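Local structure of shikimate dehydrogenase (NADP(+)) (Thermus thermophilus, 2D5C) at residues T227-A239 against D249-L261. The protein catalyses the reversible NADPH-dependent reduction of 3-dehydroshikimate to shikimate, a step in chorismate and aromatic amino acid biosynthesis. Residues are numbered along the deposited sequence; the frame is centred on the assembly and turned at random.
Sequences TGLPMLAWQGALA and DPSGMEEAARRAL. With SKM ((3R,4S,5R)-3,4,5-trihydroxycyclohex-1-ene-1-carboxylic acid), chain E; SO4 (sulfate ion), chain D.
Pro250 lies over one face of the Trp234 indole. Its CG sits 3.5 Å from the centroid of the six-membered ring, 11° off the normal, a CH-pi contact. Its CB rests above the middle of the indole. Replacing Trp234 by an alanine is likely to strip the Pro250 ring of its CH-pi partner and open a gap beside it. On the next turn, Ala237 CB meets Pro250 CG and, at 3.7 Å, Met253 SD. Met253 bends at chi3 (66°), which brings CE against the backbone of Gly236 and Ala237. Ala233 sits where the helices are closest. Its CB is 3.4 Å from Pro250 O and packs on Glu254 CB. This small side chain is consistent with the 8.2 Å approach of the axes of helices 229-239 and 250-260, crossing at 125°.

Toward the start of helix 229-239 a charged cluster joins the apolar packing. Leu229 CD2 packs on Ala257 CB, and CD1 lies over one face of the Arg258 guanidinium, toward its rim. Arg258 NH2 forms a salt bridge with Glu254 OE2 (2.7 Å) and also donates to sulfate O1, at the guanidinium edge and in its plane. Thr227 N and OG1 bind the same sulfate. The Glu254 carboxylate lies against Pro230 CG.

Asp249 caps helix 250-260 through OD2 to Gly252 N. Helix 16-26 packs on Met253 and Ala257, and helix 100-110 on Pro230 and Trp234. Gln235 faces shikimate and accepts a hydrogen bond from its O7 (3.0 Å); its NE2 is held by Leu232 O. Gly228, just ahead of Leu229, belongs to the NADP(+) site. No hydrogen bond joins the two segments. The C-terminal helix is therefore held to the substrate-binding helix by apolar packing, with a charged cluster at one end that the sulfate, probably from the crystallisation liquor, bridges.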
loop_
_atom_site.group_PDB
_atom_site.type_symbol
_atom_site.label_atom_id
_atom_site.label_comp_id
_atom_site.label_asym_id
_atom_site.label_seq_id
_atom_site.Cartn_x
_atom_site.Cartn_y
_atom_site.Cartn_z
ATOM N N THR A 227 -27.548 -10.617 9.481
ATOM C CA THR A 227 -26.736 -10.385 10.670
ATOM C C THR A 227 -25.527 -9.548 10.273
ATOM O O THR A 227 -25.368 -9.201 9.106
ATOM C CB THR A 227 -26.213 -11.695 11.283
ATOM O OG1 THR A 227 -25.282 -12.293 10.378
ATOM C CG2 THR A 227 -27.371 -12.669 11.559
ATOM N N GLY A 228 -24.682 -9.238 11.249
ATOM C CA GLY A 228 -23.509 -8.426 10.980
ATOM C C GLY A 228 -22.317 -9.211 10.473
ATOM O O GLY A 228 -21.298 -8.620 10.121
ATOM N N LEU A 229 -22.427 -10.536 10.408
ATOM C CA LEU A 229 -21.296 -11.333 9.949
ATOM C C LEU A 229 -20.922 -11.145 8.476
ATOM O O LEU A 229 -19.735 -11.071 8.142
ATOM C CB LEU A 229 -21.527 -12.823 10.234
ATOM C CG LEU A 229 -21.567 -13.281 11.697
ATOM C CD1 LEU A 229 -21.523 -14.813 11.731
ATOM C CD2 LEU A 229 -20.392 -12.704 12.475
ATOM N N PRO A 230 -21.917 -11.084 7.569
ATOM C CA PRO A 230 -21.542 -10.898 6.167
ATOM C C PRO A 230 -20.722 -9.621 5.950
ATOM O O PRO A 230 -19.741 -9.638 5.202
ATOM C CB PRO A 230 -22.887 -10.876 5.451
ATOM C CG PRO A 230 -23.702 -11.840 6.292
ATOM C CD PRO A 230 -23.354 -11.397 7.689
ATOM N N MET A 231 -21.112 -8.518 6.590
ATOM C CA MET A 231 -20.362 -7.265 6.435
ATOM C C MET A 231 -18.978 -7.413 7.066
ATOM O O MET A 231 -17.982 -6.930 6.525
ATOM C CB MET A 231 -21.090 -6.099 7.113
ATOM C CG MET A 231 -20.376 -4.755 6.958
ATOM S SD MET A 231 -21.312 -3.402 7.718
ATOM C CE MET A 231 -20.084 -2.071 7.728
ATOM N N LEU A 232 -18.912 -8.081 8.214
ATOM C CA LEU A 232 -17.634 -8.268 8.889
ATOM C C LEU A 232 -16.662 -9.007 7.968
ATOM O O LEU A 232 -15.490 -8.631 7.839
ATOM C CB LEU A 232 -17.828 -9.063 10.188
ATOM C CG LEU A 232 -16.571 -9.317 11.027
ATOM C CD1 LEU A 232 -15.976 -7.999 11.473
ATOM C CD2 LEU A 232 -16.928 -10.171 12.243
ATOM N N ALA A 233 -17.164 -10.050 7.318
ATOM C CA ALA A 233 -16.356 -10.868 6.410
ATOM C C ALA A 233 -15.912 -10.122 5.159
ATOM O O ALA A 233 -14.765 -10.257 4.720
ATOM C CB ALA A 233 -17.126 -12.112 6.005
ATOM N N TRP A 234 -16.817 -9.347 4.572
ATOM C CA TRP A 234 -16.470 -8.601 3.374
ATOM C C TRP A 234 -15.514 -7.442 3.641
ATOM O O TRP A 234 -14.561 -7.241 2.879
ATOM C CB TRP A 234 -17.737 -8.105 2.677
ATOM C CG TRP A 234 -18.217 -9.069 1.658
ATOM C CD1 TRP A 234 -19.252 -9.951 1.780
ATOM C CD2 TRP A 234 -17.651 -9.287 0.365
ATOM N NE1 TRP A 234 -19.368 -10.705 0.637
ATOM C CE2 TRP A 234 -18.397 -10.319 -0.249
ATOM C CE3 TRP A 234 -16.582 -8.710 -0.336
ATOM C CZ2 TRP A 234 -18.113 -10.786 -1.532
ATOM C CZ3 TRP A 234 -16.296 -9.174 -1.610
ATOM C CH2 TRP A 234 -17.062 -10.203 -2.198
ATOM N N GLN A 235 -15.745 -6.673 4.703
ATOM C CA GLN A 235 -14.819 -5.578 4.964
ATOM C C GLN A 235 -13.432 -6.159 5.235
ATOM O O GLN A 235 -12.411 -5.550 4.885
ATOM C CB GLN A 235 -15.304 -4.692 6.125
ATOM C CG GLN A 235 -15.328 -5.324 7.526
ATOM C CD GLN A 235 -13.957 -5.446 8.170
ATOM O OE1 GLN A 235 -13.119 -4.539 8.071
ATOM N NE2 GLN A 235 -13.727 -6.563 8.863
ATOM N N GLY A 236 -13.401 -7.359 5.829
ATOM C CA GLY A 236 -12.135 -8.011 6.116
ATOM C C GLY A 236 -11.451 -8.512 4.850
ATOM O O GLY A 236 -10.246 -8.304 4.676
ATOM N N ALA A 237 -12.192 -9.177 3.969
ATOM C CA ALA A 237 -11.613 -9.684 2.723
ATOM C C ALA A 237 -11.072 -8.527 1.894
ATOM O O ALA A 237 -9.999 -8.615 1.293
ATOM C CB ALA A 237 -12.661 -10.444 1.911
ATOM N N LEU A 238 -11.829 -7.435 1.867
ATOM C CA LEU A 238 -11.396 -6.265 1.109
ATOM C C LEU A 238 -10.136 -5.659 1.699
ATOM O O LEU A 238 -9.278 -5.166 0.960
ATOM C CB LEU A 238 -12.505 -5.212 1.066
ATOM C CG LEU A 238 -13.738 -5.603 0.256
ATOM C CD1 LEU A 238 -14.781 -4.507 0.380
ATOM C CD2 LEU A 238 -13.369 -5.827 -1.195
ATOM N N ALA A 239 -10.011 -5.684 3.019
ATOM C CA ALA A 239 -8.816 -5.123 3.650
ATOM C C ALA A 239 -7.615 -6.000 3.310
ATOM O O ALA A 239 -6.514 -5.506 3.051
ATOM C CB ALA A 239 -8.989 -5.048 5.173
ATOM N N ASP A 249 -11.491 -15.727 0.117
ATOM C CA ASP A 249 -12.922 -15.991 -0.067
ATOM C C ASP A 249 -13.745 -15.417 1.079
ATOM O O ASP A 249 -13.602 -15.841 2.224
ATOM C CB ASP A 249 -13.197 -17.492 -0.163
ATOM C CG ASP A 249 -14.632 -17.783 -0.549
ATOM O OD1 ASP A 249 -14.918 -17.871 -1.761
ATOM O OD2 ASP A 249 -15.477 -17.889 0.356
ATOM N N PRO A 250 -14.626 -14.437 0.785
ATOM C CA PRO A 250 -15.465 -13.803 1.807
ATOM C C PRO A 250 -16.363 -14.771 2.574
ATOM O O PRO A 250 -16.506 -14.663 3.789
ATOM C CB PRO A 250 -16.266 -12.771 1.006
ATOM C CG PRO A 250 -15.324 -12.427 -0.123
ATOM C CD PRO A 250 -14.817 -13.787 -0.523
ATOM N N SER A 251 -16.971 -15.712 1.861
ATOM C CA SER A 251 -17.846 -16.690 2.505
ATOM C C SER A 251 -17.039 -17.562 3.461
ATOM O O SER A 251 -17.529 -17.967 4.516
ATOM C CB SER A 251 -18.539 -17.554 1.451
ATOM O OG SER A 251 -19.442 -16.783 0.677
ATOM N N GLY A 252 -15.799 -17.855 3.084
ATOM C CA GLY A 252 -14.946 -18.658 3.938
ATOM C C GLY A 252 -14.617 -17.898 5.207
ATOM O O GLY A 252 -14.581 -18.461 6.299
ATOM N N MET A 253 -14.365 -16.601 5.068
ATOM C CA MET A 253 -14.062 -15.789 6.227
ATOM C C MET A 253 -15.295 -15.649 7.122
ATOM O O MET A 253 -15.174 -15.579 8.343
ATOM C CB MET A 253 -13.558 -14.410 5.783
ATOM C CG MET A 253 -12.186 -14.489 5.121
ATOM S SD MET A 253 -11.570 -12.889 4.521
ATOM C CE MET A 253 -11.364 -12.053 6.076
ATOM N N GLU A 254 -16.476 -15.615 6.519
ATOM C CA GLU A 254 -17.701 -15.477 7.299
ATOM C C GLU A 254 -17.866 -16.728 8.150
ATOM O O GLU A 254 -18.116 -16.650 9.356
ATOM C CB GLU A 254 -18.914 -15.322 6.386
ATOM C CG GLU A 254 -20.163 -14.856 7.121
ATOM C CD GLU A 254 -21.405 -14.955 6.269
ATOM O OE1 GLU A 254 -21.341 -14.600 5.072
ATOM O OE2 GLU A 254 -22.450 -15.383 6.803
ATOM N N GLU A 255 -17.701 -17.878 7.506
ATOM C CA GLU A 255 -17.818 -19.166 8.180
ATOM C C GLU A 255 -16.841 -19.267 9.344
ATOM O O GLU A 255 -17.173 -19.799 10.403
ATOM C CB GLU A 255 -17.562 -20.297 7.183
ATOM C CG GLU A 255 -17.656 -21.692 7.777
ATOM C CD GLU A 255 -18.917 -21.888 8.598
ATOM O OE1 GLU A 255 -19.997 -21.450 8.142
ATOM O OE2 GLU A 255 -18.830 -22.489 9.692
ATOM N N ALA A 256 -15.637 -18.736 9.150
ATOM C CA ALA A 256 -14.606 -18.763 10.179
ATOM C C ALA A 256 -14.978 -17.908 11.390
ATOM O O ALA A 256 -14.661 -18.258 12.526
ATOM C CB ALA A 256 -13.276 -18.286 9.590
ATOM N N ALA A 257 -15.638 -16.779 11.149
ATOM C CA ALA A 257 -16.029 -15.898 12.247
ATOM C C ALA A 257 -17.183 -16.522 13.014
ATOM O O ALA A 257 -17.278 -16.401 14.239
ATOM C CB ALA A 257 -16.444 -14.532 11.711
ATOM N N ARG A 258 -18.057 -17.191 12.272
ATOM C CA ARG A 258 -19.224 -17.834 12.847
ATOM C C ARG A 258 -18.762 -18.888 13.853
ATOM O O ARG A 258 -19.269 -18.965 14.972
ATOM C CB ARG A 258 -20.055 -18.474 11.728
ATOM C CG ARG A 258 -21.447 -18.922 12.148
ATOM C CD ARG A 258 -22.213 -19.537 10.977
ATOM N NE ARG A 258 -22.476 -18.579 9.901
ATOM C CZ ARG A 258 -23.276 -17.522 10.011
ATOM N NH1 ARG A 258 -23.902 -17.270 11.153
ATOM N NH2 ARG A 258 -23.457 -16.718 8.973
ATOM N N ARG A 259 -17.776 -19.683 13.456
ATOM C CA ARG A 259 -17.258 -20.729 14.323
ATOM C C ARG A 259 -16.455 -20.169 15.489
ATOM O O ARG A 259 -16.269 -20.842 16.501
ATOM C CB ARG A 259 -16.398 -21.692 13.506
ATOM C CG ARG A 259 -17.159 -22.338 12.362
ATOM C CD ARG A 259 -16.253 -23.193 11.485
ATOM N NE ARG A 259 -15.110 -22.440 10.976
ATOM C CZ ARG A 259 -14.290 -22.876 10.025
ATOM N NH1 ARG A 259 -14.487 -24.067 9.471
ATOM N NH2 ARG A 259 -13.271 -22.126 9.629
ATOM N N ALA A 260 -15.997 -18.930 15.355
ATOM C CA ALA A 260 -15.200 -18.295 16.397
ATOM C C ALA A 260 -15.995 -17.646 17.532
ATOM O O ALA A 260 -15.441 -17.395 18.603
ATOM C CB ALA A 260 -14.254 -17.269 15.773
ATOM N N LEU A 261 -17.275 -17.355 17.316
ATOM C CA LEU A 261 -18.060 -16.745 18.385
ATOM C C LEU A 261 -18.698 -17.808 19.278
ATOM O O LEU A 261 -19.896 -17.685 19.610
ATOM C CB LEU A 261 -19.127 -15.790 17.819
ATOM C CG LEU A 261 -20.007 -16.093 16.599
ATOM C CD1 LEU A 261 -20.861 -17.335 16.812
ATOM C CD2 LEU A 261 -20.896 -14.879 16.351
HETATM O O12 SKM E . -14.163 -2.222 10.493
HETATM C C8 SKM E . -14.054 -3.445 11.236
HETATM C C6 SKM E . -12.583 -3.642 11.697
HETATM O O7 SKM E . -11.737 -3.681 10.550
HETATM C C5 SKM E . -12.418 -4.958 12.500
HETATM C C4 SKM E . -13.598 -5.248 13.429
HETATM C C1 SKM E . -13.450 -6.358 14.406
HETATM O O2 SKM E . -12.300 -7.058 14.450
HETATM O O3 SKM E . -14.359 -6.641 15.174
HETATM C C10 SKM E . -14.744 -4.561 13.405
HETATM C C9 SKM E . -15.012 -3.405 12.465
HETATM O O11 SKM E . -14.815 -2.177 13.184
HETATM S S SO4 D . -27.123 -14.315 7.860
HETATM O O1 SO4 D . -25.710 -14.456 8.651
HETATM O O2 SO4 D . -26.838 -14.742 6.506
HETATM O O3 SO4 D . -28.039 -15.048 8.443
HETATM O O4 SO4 D . -27.363 -12.894 7.867
#